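Uncharacterized protein (Candida albicans, PDB 5K04) is the auxiliary MDM20 subunit of the N-terminal acetyltransferase complex NatB, a mainly alpha-helical scaffold that probably holds and positions the catalytic NAT3 subunit. Local coordinates at residues T667-V670 against E671-I675; L213-K216 against L217-M220; G526-N529 against Y530-Y534; E243-D247 against F248-K252. All coordinates share one frame; numbering follows the deposited sequence.

Contact 1: T667-V670 against E671-I675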
loop_
_atom_site.group_PDB
_atom_site.type_symbol
_atom_site.label_atom_id
_atom_site.label_comp_id
_atom_site.label_asym_id
_atom_site.label_seq_id
_atom_site.Cartn_x
_atom_site.Cartn_y
_atom_site.Cartn_z
ATOM N N THR A 667 22.563 -7.224 15.730
ATOM C CA THR A 667 22.472 -7.614 14.327
ATOM C C THR A 667 23.208 -6.611 13.449
ATOM O O THR A 667 23.898 -6.994 12.497
ATOM C CB THR A 667 20.995 -7.737 13.910
ATOM O OG1 THR A 667 20.330 -8.722 14.712
ATOM C CG2 THR A 667 20.860 -8.150 12.478
ATOM N N ASN A 668 23.114 -5.324 13.787
ATOM C CA ASN A 668 23.787 -4.304 12.991
ATOM C C ASN A 668 25.285 -4.330 13.227
ATOM O O ASN A 668 26.069 -4.110 12.292
ATOM C CB ASN A 668 23.215 -2.927 13.308
ATOM C CG ASN A 668 21.900 -2.665 12.588
ATOM O OD1 ASN A 668 21.629 -3.237 11.523
ATOM N ND2 ASN A 668 21.082 -1.789 13.164
ATOM N N LEU A 669 25.698 -4.609 14.467
ATOM C CA LEU A 669 27.115 -4.812 14.741
ATOM C C LEU A 669 27.667 -5.995 13.952
ATOM O O LEU A 669 28.767 -5.907 13.390
ATOM C CB LEU A 669 27.358 -5.024 16.238
ATOM C CG LEU A 669 28.855 -5.210 16.554
ATOM C CD1 LEU A 669 29.647 -3.954 16.147
ATOM C CD2 LEU A 669 29.105 -5.539 18.012
ATOM N N VAL A 670 26.928 -7.112 13.905
ATOM C CA VAL A 670 27.418 -8.293 13.185
ATOM C C VAL A 670 27.602 -7.966 11.712
ATOM O O VAL A 670 28.619 -8.319 11.102
ATOM C CB VAL A 670 26.462 -9.494 13.369
ATOM C CG1 VAL A 670 26.831 -10.619 12.421
ATOM C CG2 VAL A 670 26.501 -10.024 14.773
ATOM N N GLU A 671 26.607 -7.279 11.126
ATOM C CA GLU A 671 26.664 -6.899 9.720
ATOM C C GLU A 671 27.844 -5.971 9.461
ATOM O O GLU A 671 28.564 -6.119 8.463
ATOM C CB GLU A 671 25.341 -6.242 9.318
ATOM C CG GLU A 671 25.290 -5.624 7.926
ATOM C CD GLU A 671 23.974 -4.866 7.658
ATOM O OE1 GLU A 671 23.482 -4.161 8.563
ATOM O OE2 GLU A 671 23.441 -4.977 6.529
ATOM N N PHE A 672 28.066 -5.018 10.371
ATOM C CA PHE A 672 29.183 -4.092 10.230
ATOM C C PHE A 672 30.519 -4.832 10.227
ATOM O O PHE A 672 31.434 -4.476 9.476
ATOM C CB PHE A 672 29.137 -3.051 11.348
ATOM C CG PHE A 672 30.381 -2.202 11.442
ATOM C CD1 PHE A 672 31.471 -2.609 12.220
ATOM C CD2 PHE A 672 30.464 -0.995 10.762
ATOM C CE1 PHE A 672 32.611 -1.829 12.312
ATOM C CE2 PHE A 672 31.610 -0.209 10.847
ATOM C CZ PHE A 672 32.685 -0.629 11.621
ATOM N N ILE A 673 30.653 -5.863 11.062
ATOM C CA ILE A 673 31.907 -6.612 11.113
ATOM C C ILE A 673 32.080 -7.446 9.853
ATOM O O ILE A 673 33.194 -7.590 9.339
ATOM C CB ILE A 673 31.951 -7.478 12.379
ATOM C CG1 ILE A 673 31.958 -6.584 13.610
ATOM C CG2 ILE A 673 33.183 -8.373 12.378
ATOM C CD1 ILE A 673 31.653 -7.334 14.861
ATOM N N LYS A 674 30.982 -8.008 9.335
ATOM C CA LYS A 674 31.066 -8.721 8.065
ATOM C C LYS A 674 31.561 -7.796 6.957
ATOM O O LYS A 674 32.362 -8.203 6.108
ATOM C CB LYS A 674 29.702 -9.313 7.691
ATOM C CG LYS A 674 29.142 -10.355 8.649
ATOM C CD LYS A 674 29.999 -11.596 8.705
ATOM C CE LYS A 674 29.342 -12.660 9.564
ATOM N NZ LYS A 674 30.164 -13.907 9.606
ATOM N N ILE A 675 31.090 -6.545 6.955
ATOM C CA ILE A 675 31.500 -5.577 5.942
ATOM C C ILE A 675 32.958 -5.158 6.150
ATOM O O ILE A 675 33.716 -4.990 5.184
ATOM C CB ILE A 675 30.525 -4.384 5.966
ATOM C CG1 ILE A 675 29.141 -4.843 5.493
ATOM C CG2 ILE A 675 31.015 -3.205 5.120
ATOM C CD1 ILE A 675 28.058 -3.800 5.695
HETATM O O HOH W 1 24.952 -2.542 10.203
#

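Contact 2: L213-K216 against L217-M220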
loop_
_atom_site.group_PDB
_atom_site.type_symbol
_atom_site.label_atom_id
_atom_site.label_comp_id
_atom_site.label_asym_id
_atom_site.label_seq_id
_atom_site.Cartn_x
_atom_site.Cartn_y
_atom_site.Cartn_z
ATOM N N LEU A 213 -22.055 6.181 -11.990
ATOM C CA LEU A 213 -21.976 6.669 -10.613
ATOM C C LEU A 213 -20.999 7.836 -10.505
ATOM O O LEU A 213 -21.284 8.832 -9.841
ATOM C CB LEU A 213 -21.564 5.532 -9.665
ATOM C CG LEU A 213 -21.615 5.917 -8.178
ATOM C CD1 LEU A 213 -22.997 6.494 -7.802
ATOM C CD2 LEU A 213 -21.274 4.749 -7.275
ATOM N N GLU A 214 -19.853 7.737 -11.182
ATOM C CA GLU A 214 -18.844 8.794 -11.138
ATOM C C GLU A 214 -19.441 10.150 -11.511
ATOM O O GLU A 214 -19.208 11.155 -10.832
ATOM C CB GLU A 214 -17.692 8.421 -12.082
ATOM C CG GLU A 214 -16.544 9.398 -12.138
ATOM C CD GLU A 214 -15.567 9.284 -10.957
ATOM O OE1 GLU A 214 -15.308 8.163 -10.468
ATOM O OE2 GLU A 214 -15.056 10.342 -10.527
ATOM N N LEU A 215 -20.229 10.190 -12.592
ATOM C CA LEU A 215 -20.760 11.454 -13.094
ATOM C C LEU A 215 -21.986 11.906 -12.314
ATOM O O LEU A 215 -22.216 13.116 -12.184
ATOM C CB LEU A 215 -21.083 11.345 -14.594
ATOM C CG LEU A 215 -19.853 11.221 -15.519
ATOM C CD1 LEU A 215 -20.265 11.138 -16.972
ATOM C CD2 LEU A 215 -18.836 12.361 -15.310
ATOM N N LYS A 216 -22.775 10.957 -11.791
ATOM C CA LYS A 216 -23.888 11.316 -10.916
ATOM C C LYS A 216 -23.381 12.037 -9.682
ATOM O O LYS A 216 -23.921 13.075 -9.287
ATOM C CB LYS A 216 -24.683 10.073 -10.508
ATOM C CG LYS A 216 -25.444 9.385 -11.641
ATOM C CD LYS A 216 -26.346 8.274 -11.085
ATOM C CE LYS A 216 -26.910 7.391 -12.217
ATOM N NZ LYS A 216 -27.764 6.286 -11.682
ATOM N N LEU A 217 -22.323 11.501 -9.064
ATOM C CA LEU A 217 -21.754 12.155 -7.890
ATOM C C LEU A 217 -21.225 13.531 -8.249
ATOM O O LEU A 217 -21.428 14.498 -7.508
ATOM C CB LEU A 217 -20.648 11.290 -7.293
ATOM C CG LEU A 217 -21.129 9.948 -6.718
ATOM C CD1 LEU A 217 -19.956 9.055 -6.243
ATOM C CD2 LEU A 217 -22.138 10.147 -5.608
ATOM N N LEU A 218 -20.557 13.631 -9.400
ATOM C CA LEU A 218 -20.034 14.907 -9.869
ATOM C C LEU A 218 -21.165 15.890 -10.154
ATOM O O LEU A 218 -21.065 17.078 -9.829
ATOM C CB LEU A 218 -19.190 14.665 -11.117
ATOM C CG LEU A 218 -18.449 15.878 -11.675
ATOM C CD1 LEU A 218 -17.435 16.425 -10.663
ATOM C CD2 LEU A 218 -17.775 15.514 -12.989
ATOM N N TYR A 219 -22.255 15.401 -10.753
ATOM C CA TYR A 219 -23.406 16.250 -11.023
ATOM C C TYR A 219 -23.993 16.807 -9.732
ATOM O O TYR A 219 -24.360 17.987 -9.661
ATOM C CB TYR A 219 -24.449 15.447 -11.802
ATOM C CG TYR A 219 -25.635 16.241 -12.300
ATOM C CD1 TYR A 219 -25.478 17.493 -12.878
ATOM C CD2 TYR A 219 -26.917 15.708 -12.231
ATOM C CE1 TYR A 219 -26.584 18.201 -13.341
ATOM C CE2 TYR A 219 -28.017 16.406 -12.688
ATOM C CZ TYR A 219 -27.852 17.655 -13.239
ATOM O OH TYR A 219 -28.950 18.357 -13.688
ATOM N N MET A 220 -24.105 15.962 -8.700
ATOM C CA MET A 220 -24.710 16.404 -7.447
ATOM C C MET A 220 -23.799 17.388 -6.723
ATOM O O MET A 220 -24.271 18.378 -6.155
ATOM C CB MET A 220 -25.039 15.193 -6.558
ATOM C CG MET A 220 -26.364 14.491 -6.915
ATOM S SD MET A 220 -26.949 13.333 -5.716
ATOM C CE MET A 220 -25.899 12.024 -6.135
#

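Contact 3: G526-N529 against Y530-Y534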
loop_
_atom_site.group_PDB
_atom_site.type_symbol
_atom_site.label_atom_id
_atom_site.label_comp_id
_atom_site.label_asym_id
_atom_site.label_seq_id
_atom_site.Cartn_x
_atom_site.Cartn_y
_atom_site.Cartn_z
ATOM N N GLY A 526 24.538 -15.804 -3.178
ATOM C CA GLY A 526 23.659 -16.010 -4.320
ATOM C C GLY A 526 22.747 -14.824 -4.567
ATOM O O GLY A 526 22.604 -14.356 -5.700
ATOM N N TYR A 527 22.147 -14.298 -3.502
ATOM C CA TYR A 527 21.218 -13.182 -3.633
ATOM C C TYR A 527 21.930 -11.839 -3.696
ATOM O O TYR A 527 21.419 -10.898 -4.318
ATOM C CB TYR A 527 20.236 -13.176 -2.459
ATOM C CG TYR A 527 19.317 -14.374 -2.389
ATOM C CD1 TYR A 527 18.629 -14.833 -3.519
ATOM C CD2 TYR A 527 19.133 -15.046 -1.185
ATOM C CE1 TYR A 527 17.776 -15.934 -3.439
ATOM C CE2 TYR A 527 18.293 -16.145 -1.092
ATOM C CZ TYR A 527 17.617 -16.586 -2.214
ATOM O OH TYR A 527 16.782 -17.679 -2.098
ATOM N N LEU A 528 23.099 -11.735 -3.060
ATOM C CA LEU A 528 23.754 -10.443 -2.888
ATOM C C LEU A 528 24.038 -9.763 -4.225
ATOM O O LEU A 528 23.838 -8.553 -4.367
ATOM C CB LEU A 528 25.042 -10.637 -2.091
ATOM C CG LEU A 528 25.907 -9.410 -1.815
ATOM C CD1 LEU A 528 25.395 -8.649 -0.600
ATOM C CD2 LEU A 528 27.344 -9.837 -1.620
ATOM N N ASN A 529 24.496 -10.529 -5.221
ATOM C CA ASN A 529 24.895 -9.959 -6.508
ATOM C C ASN A 529 23.710 -9.389 -7.286
ATOM O O ASN A 529 23.877 -8.460 -8.083
ATOM C CB ASN A 529 25.604 -11.032 -7.336
ATOM C CG ASN A 529 26.110 -10.516 -8.676
ATOM O OD1 ASN A 529 25.342 -10.344 -9.629
ATOM N ND2 ASN A 529 27.420 -10.289 -8.761
ATOM N N TYR A 530 22.517 -9.951 -7.098
ATOM C CA TYR A 530 21.343 -9.422 -7.782
ATOM C C TYR A 530 20.925 -8.080 -7.195
ATOM O O TYR A 530 20.516 -7.172 -7.931
ATOM C CB TYR A 530 20.190 -10.429 -7.699
ATOM C CG TYR A 530 18.879 -9.915 -8.261
ATOM C CD1 TYR A 530 17.986 -9.186 -7.469
ATOM C CD2 TYR A 530 18.527 -10.160 -9.577
ATOM C CE1 TYR A 530 16.792 -8.715 -7.985
ATOM C CE2 TYR A 530 17.323 -9.699 -10.093
ATOM C CZ TYR A 530 16.466 -8.980 -9.296
ATOM O OH TYR A 530 15.286 -8.511 -9.817
ATOM N N PHE A 531 21.023 -7.937 -5.873
ATOM C CA PHE A 531 20.532 -6.740 -5.206
ATOM C C PHE A 531 21.551 -5.611 -5.184
ATOM O O PHE A 531 21.163 -4.435 -5.210
ATOM C CB PHE A 531 20.045 -7.118 -3.812
ATOM C CG PHE A 531 18.785 -7.930 -3.856
ATOM C CD1 PHE A 531 17.555 -7.310 -4.075
ATOM C CD2 PHE A 531 18.825 -9.316 -3.757
ATOM C CE1 PHE A 531 16.380 -8.062 -4.146
ATOM C CE2 PHE A 531 17.653 -10.074 -3.825
ATOM C CZ PHE A 531 16.430 -9.440 -4.027
ATOM N N ILE A 532 22.844 -5.938 -5.189
ATOM C CA ILE A 532 23.847 -4.925 -5.495
ATOM C C ILE A 532 23.578 -4.331 -6.872
ATOM O O ILE A 532 23.648 -3.109 -7.067
ATOM C CB ILE A 532 25.263 -5.525 -5.405
ATOM C CG1 ILE A 532 25.553 -6.009 -3.988
ATOM C CG2 ILE A 532 26.297 -4.515 -5.841
ATOM C CD1 ILE A 532 25.160 -5.020 -2.933
ATOM N N HIS A 533 23.240 -5.185 -7.845
ATOM C CA HIS A 533 22.964 -4.691 -9.189
ATOM C C HIS A 533 21.723 -3.796 -9.228
ATOM O O HIS A 533 21.673 -2.856 -10.026
ATOM C CB HIS A 533 22.812 -5.856 -10.159
ATOM C CG HIS A 533 22.578 -5.415 -11.567
ATOM N ND1 HIS A 533 23.559 -4.812 -12.327
ATOM C CD2 HIS A 533 21.470 -5.457 -12.344
ATOM C CE1 HIS A 533 23.070 -4.519 -13.519
ATOM N NE2 HIS A 533 21.806 -4.903 -13.556
ATOM N N TYR A 534 20.726 -4.059 -8.374
ATOM C CA TYR A 534 19.578 -3.154 -8.269
ATOM C C TYR A 534 20.001 -1.782 -7.747
ATOM O O TYR A 534 19.531 -0.749 -8.239
ATOM C CB TYR A 534 18.509 -3.764 -7.354
ATOM C CG TYR A 534 17.363 -2.820 -7.055
ATOM C CD1 TYR A 534 16.299 -2.676 -7.944
ATOM C CD2 TYR A 534 17.341 -2.062 -5.896
ATOM C CE1 TYR A 534 15.249 -1.800 -7.689
ATOM C CE2 TYR A 534 16.293 -1.187 -5.635
ATOM C CZ TYR A 534 15.253 -1.057 -6.532
ATOM O OH TYR A 534 14.213 -0.193 -6.268
#

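Contact 4: E243-D247 against F248-K252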
loop_
_atom_site.group_PDB
_atom_site.type_symbol
_atom_site.label_atom_id
_atom_site.label_comp_id
_atom_site.label_asym_id
_atom_site.label_seq_id
_atom_site.Cartn_x
_atom_site.Cartn_y
_atom_site.Cartn_z
ATOM N N GLU A 243 -35.269 5.062 -7.742
ATOM C CA GLU A 243 -34.200 4.250 -8.320
ATOM C C GLU A 243 -33.463 3.427 -7.263
ATOM O O GLU A 243 -32.355 2.934 -7.520
ATOM C CB GLU A 243 -33.241 5.148 -9.107
ATOM C CG GLU A 243 -33.953 5.805 -10.314
ATOM C CD GLU A 243 -33.043 6.672 -11.183
ATOM O OE1 GLU A 243 -33.576 7.322 -12.106
ATOM O OE2 GLU A 243 -31.814 6.711 -10.952
ATOM N N LYS A 244 -34.081 3.264 -6.092
ATOM C CA LYS A 244 -33.601 2.452 -4.962
ATOM C C LYS A 244 -32.083 2.519 -4.809
ATOM O O LYS A 244 -31.370 1.510 -4.769
ATOM C CB LYS A 244 -34.065 0.987 -5.072
ATOM C CG LYS A 244 -34.041 0.328 -6.440
ATOM C CD LYS A 244 -35.168 -0.691 -6.500
ATOM C CE LYS A 244 -35.145 -1.504 -7.780
ATOM N NZ LYS A 244 -36.217 -2.545 -7.773
ATOM N N PHE A 245 -31.601 3.748 -4.694
ATOM C CA PHE A 245 -30.185 3.959 -4.467
ATOM C C PHE A 245 -29.834 3.781 -2.987
ATOM O O PHE A 245 -28.938 2.998 -2.650
ATOM C CB PHE A 245 -29.785 5.333 -5.006
ATOM C CG PHE A 245 -28.312 5.530 -5.086
ATOM C CD1 PHE A 245 -27.461 4.439 -5.116
ATOM C CD2 PHE A 245 -27.770 6.807 -5.083
ATOM C CE1 PHE A 245 -26.097 4.609 -5.161
ATOM C CE2 PHE A 245 -26.413 6.989 -5.132
ATOM C CZ PHE A 245 -25.570 5.882 -5.165
ATOM N N ASP A 246 -30.563 4.447 -2.091
ATOM C CA ASP A 246 -30.399 4.305 -0.626
ATOM C C ASP A 246 -28.968 4.628 -0.195
ATOM O O ASP A 246 -28.233 3.786 0.324
ATOM C CB ASP A 246 -30.802 2.921 -0.120
ATOM C CG ASP A 246 -30.771 2.829 1.423
ATOM O OD1 ASP A 246 -30.732 3.879 2.098
ATOM O OD2 ASP A 246 -30.772 1.703 1.963
ATOM N N ASP A 247 -28.605 5.892 -0.403
ATOM C CA ASP A 247 -27.232 6.375 -0.309
ATOM C C ASP A 247 -27.185 7.535 0.680
ATOM O O ASP A 247 -27.826 8.570 0.458
ATOM C CB ASP A 247 -26.758 6.803 -1.697
ATOM C CG ASP A 247 -25.300 7.099 -1.748
ATOM O OD1 ASP A 247 -24.495 6.146 -1.648
ATOM O OD2 ASP A 247 -24.970 8.288 -1.936
ATOM N N PHE A 248 -26.431 7.362 1.771
ATOM C CA PHE A 248 -26.481 8.341 2.855
ATOM C C PHE A 248 -26.072 9.734 2.376
ATOM O O PHE A 248 -26.755 10.719 2.664
ATOM C CB PHE A 248 -25.604 7.899 4.020
ATOM C CG PHE A 248 -25.843 8.684 5.280
ATOM C CD1 PHE A 248 -27.097 8.683 5.879
ATOM C CD2 PHE A 248 -24.830 9.418 5.868
ATOM C CE1 PHE A 248 -27.331 9.402 7.047
ATOM C CE2 PHE A 248 -25.058 10.143 7.042
ATOM C CZ PHE A 248 -26.308 10.138 7.628
ATOM N N ASP A 249 -24.957 9.830 1.645
ATOM C CA ASP A 249 -24.528 11.121 1.115
ATOM C C ASP A 249 -25.624 11.760 0.266
ATOM O O ASP A 249 -25.840 12.976 0.323
ATOM C CB ASP A 249 -23.244 10.945 0.303
ATOM C CG ASP A 249 -22.035 10.623 1.171
ATOM O OD1 ASP A 249 -22.180 10.561 2.407
ATOM O OD2 ASP A 249 -20.931 10.441 0.613
ATOM N N THR A 250 -26.352 10.945 -0.503
ATOM C CA THR A 250 -27.442 11.461 -1.323
ATOM C C THR A 250 -28.645 11.864 -0.471
ATOM O O THR A 250 -29.360 12.815 -0.820
ATOM C CB THR A 250 -27.841 10.419 -2.374
ATOM O OG1 THR A 250 -26.672 10.004 -3.101
ATOM C CG2 THR A 250 -28.873 11.003 -3.354
ATOM N N TRP A 251 -28.870 11.173 0.654
ATOM C CA TRP A 251 -29.939 11.565 1.571
ATOM C C TRP A 251 -29.647 12.922 2.191
ATOM O O TRP A 251 -30.548 13.763 2.319
ATOM C CB TRP A 251 -30.116 10.525 2.681
ATOM C CG TRP A 251 -30.945 9.289 2.341
ATOM C CD1 TRP A 251 -30.490 7.999 2.228
ATOM C CD2 TRP A 251 -32.362 9.228 2.120
ATOM N NE1 TRP A 251 -31.531 7.149 1.945
ATOM C CE2 TRP A 251 -32.689 7.880 1.867
ATOM C CE3 TRP A 251 -33.382 10.183 2.094
ATOM C CZ2 TRP A 251 -33.993 7.466 1.601
ATOM C CZ3 TRP A 251 -34.670 9.771 1.830
ATOM C CH2 TRP A 251 -34.966 8.423 1.587
ATOM N N LYS A 252 -28.394 13.151 2.579
ATOM C CA LYS A 252 -28.037 14.413 3.217
ATOM C C LYS A 252 -28.222 15.580 2.260
ATOM O O LYS A 252 -28.755 16.629 2.644
ATOM C CB LYS A 252 -26.599 14.349 3.727
ATOM C CG LYS A 252 -26.404 13.370 4.887
ATOM C CD LYS A 252 -24.929 12.967 5.069
ATOM C CE LYS A 252 -24.082 14.109 5.599
ATOM N NZ LYS A 252 -22.661 13.703 5.726
#

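Contact 1: T667-V670 against E671-I675
Thr667 to Ile675 run as unbroken alpha-helix, and four successive i to i+4 bonds tie residues 667-670 to 671-674, from Glu671 N on Thr667 O (3.0 Å) to Lys674 N on Val670 O. On one side of this helix Asn668 and Glu671 stand next to each other, one turn apart and pointing the same way, their amide and carboxylate planes only 12° from parallel. Both acceptors, Asn668 OD1 and Glu671 OE1 stay 3.6 Å apart and share NZ of Lys577 as donor, through a hydrogen bond to the amide and a salt bridge to the carboxylate, which makes their closeness tolerable. A water adds a second link, giving one hydrogen to Glu671 OE1 at 2.7 Å and the other to Asn668 O at 2.8 Å. That carbonyl therefore serves two donors, the water and Phe672 N. Glu671 reaches this place with CG anti to its own backbone N (chi1 173°) and the chain stretched beyond. Its OE1 also accepts from Gln517, and OE2 from Tyr581. Elsewhere round the helix Leu669 CG meets Ile673 CD1 at 3.9 Å, the two side chains crossing obliquely, and Lys674 CG, anti to its carbonyl carbon (chi1 -63°), turns back to 3.2 Å from Val670 O. Phe672 meets Tyr617 of helix 608-625 edge-to-face. With the carboxylate buried, the bonds from lysine, glutamine, tyrosine and water would stabilise its negative charge and hold its plane, pinning helix 661-682 to helices 506-521 and 571-584.

Contact 2: L213-K216 against L217-M220
Leu213 and Leu217 touch one helical turn apart through branches of opposite conformation. Leu213 carries CG anti to the backbone N (chi1 -173°), which swings CG, and with it CD1, toward the next turn; Leu217 has CG anti to the carbonyl carbon (chi1 -65°) and leans back. The two ends meet with Leu213 CG 4.0 Å from Leu217 CD1, and Leu213 CD1 nests against Leu217 CG at 4.1 Å. The backward lean also lays Leu217 CG 3.3 Å from Leu213 O, the carbonyl that accepts Leu217 N in a nearly straight bond. Leu215 and Leu218, three residues apart on another side, have the two conformations in reverse order: Leu215 leans back, and their CD2 methyls meet at 4.1 Å because one branch of Leu218 turns back. Tyr219 swings its ring away from the first turn, leaving CB 3.3 Å from Leu215 O, which takes the hydrogen of Tyr219 N at 2.7 Å. Met220 folds at its last torsion (chi3 -79°), turning CE back to 3.9 Å from Lys216 O. Asp212 OD1, just ahead of the helix, accepts from Leu215 N. Helix 213-225 is sandwiched by its sequence neighbours: Leu215 and Leu218 pack on helix 185-192, Leu218 and Tyr219 on helix 197-204, and Met220 on helix 229-242, where Tyr219 meets Tyr235 edge-to-face. Leu213, Glu214 and Leu217 rest on Ile4, Pro6 and Lys5 of the NAT3 subunit.

Contact 3: G526-N529 against Y530-Y534
Residues 526-529 lead into 530-534 along helix 525-537, but the bonding of this turn is uneven: Ile532 N to Leu528 O is a good bond at 2.9 Å, whereas Phe531 N to Tyr527 O (3.4 Å) and His533 N to Asn529 O are weak. Phe531 N is shared weakly with Leu528 O, and Tyr530 N also bonds weakly to Tyr527 O, three residues back. The edge of a ring comes close to this carbonyl too, with Phe531 CD2 3.1 Å from Tyr527 O and the oxygen near the ring plane. The ring gets there because chi1 of -70° tips it back toward the preceding turn, and its CE2 then reaches Tyr527 CB at 4.3 Å. Over one face of the Phe531 ring, near its centre, sits Tyr530 CD1, 3.6 Å above the plane, while Phe531 CG lies at the edge of the Tyr530 ring. On another side of the helix Leu528 and Ile532 run alongside each other, CG to CG1 at 4.1 Å, and both touch Phe585. Ile532 CG1 also lies 3.1 Å from Leu528 O. Tyr527 OH bonds to Asp460, and Phe531 meets Tyr466 edge-to-face, both on helix 456-485. The chemistry is thus mainly apolar and aromatic: rings and aliphatic branches join this helix to helices 456-485 and 506-521, with the tyrosine-aspartate bond as a polar anchor, while Asn529 and His533 lie at the surface.

Contact 4: E243-D247 against F248-K252
Asp247 reaches over the first turn of helix 248-260 and grips Thr250. Its side chain starts at CB, which lies against one face of the Phe245 ring, 3.4 Å above the plane and toward the rim, and 3.5 Å from Thr250 OG1. At CG the chain stands anti to the backbone N (chi1 -170°), placing the carboxylate beside the open end of the helix. OD2 accepts the hydroxyl of Thr250 OG1 at 2.7 Å, on its anti side and 22° out of the carboxylate plane, and also takes a weak bond from Thr250 N at 3.3 Å. The other oxygen, OD1, turns to the partner protein and accepts from the backbone N of Ile4 of the NAT3 subunit. Tied at both oxygens, the carboxylate should be limited in its rotation, and the helix N-terminus would be expected to ease its negative charge. Thr250 OG1 is 3.6 Å from Phe245 CE2. Asp247 O accepts Trp251 N at 2.8 Å, the first regular helical bond. One residue back, Asp246 OD1 meets the indole edge in its plane, taking a weak bond from Trp251 NE1 at 3.4 Å with the carboxylate turned 80° to the ring; Asn278 also bonds OD1 weakly. Asp249 makes a salt bridge to Lys5 of the NAT3 subunit. Asp247 is a classic aspartate N-cap, here opening a helix in an array consistent with the TPR-like family of this subunit, and it doubles as part of the interface with NAT3.

In the fold
Along the chain the order is contact 2, contact 4, contact 3, contact 1, and they form two clusters on opposite sides of the chain's centre. Contacts 2 and 4 have centres about 12 Å apart and touch: Leu213 meets Phe245 in the loop, and Met220 meets Thr250 on helix 248-260, so helix 213-225 lies against both, and both contacts present residues to the NAT3 subunit. Contacts 1 and 3 lie about 18 Å apart between centres without touching, yet both helices, 661-682 and 525-537, pack on helix 506-521. Roughly 60 Å separates the centres of contacts 1 and 4. One pair thus lines the partner interface, the other lies in the C-terminal half.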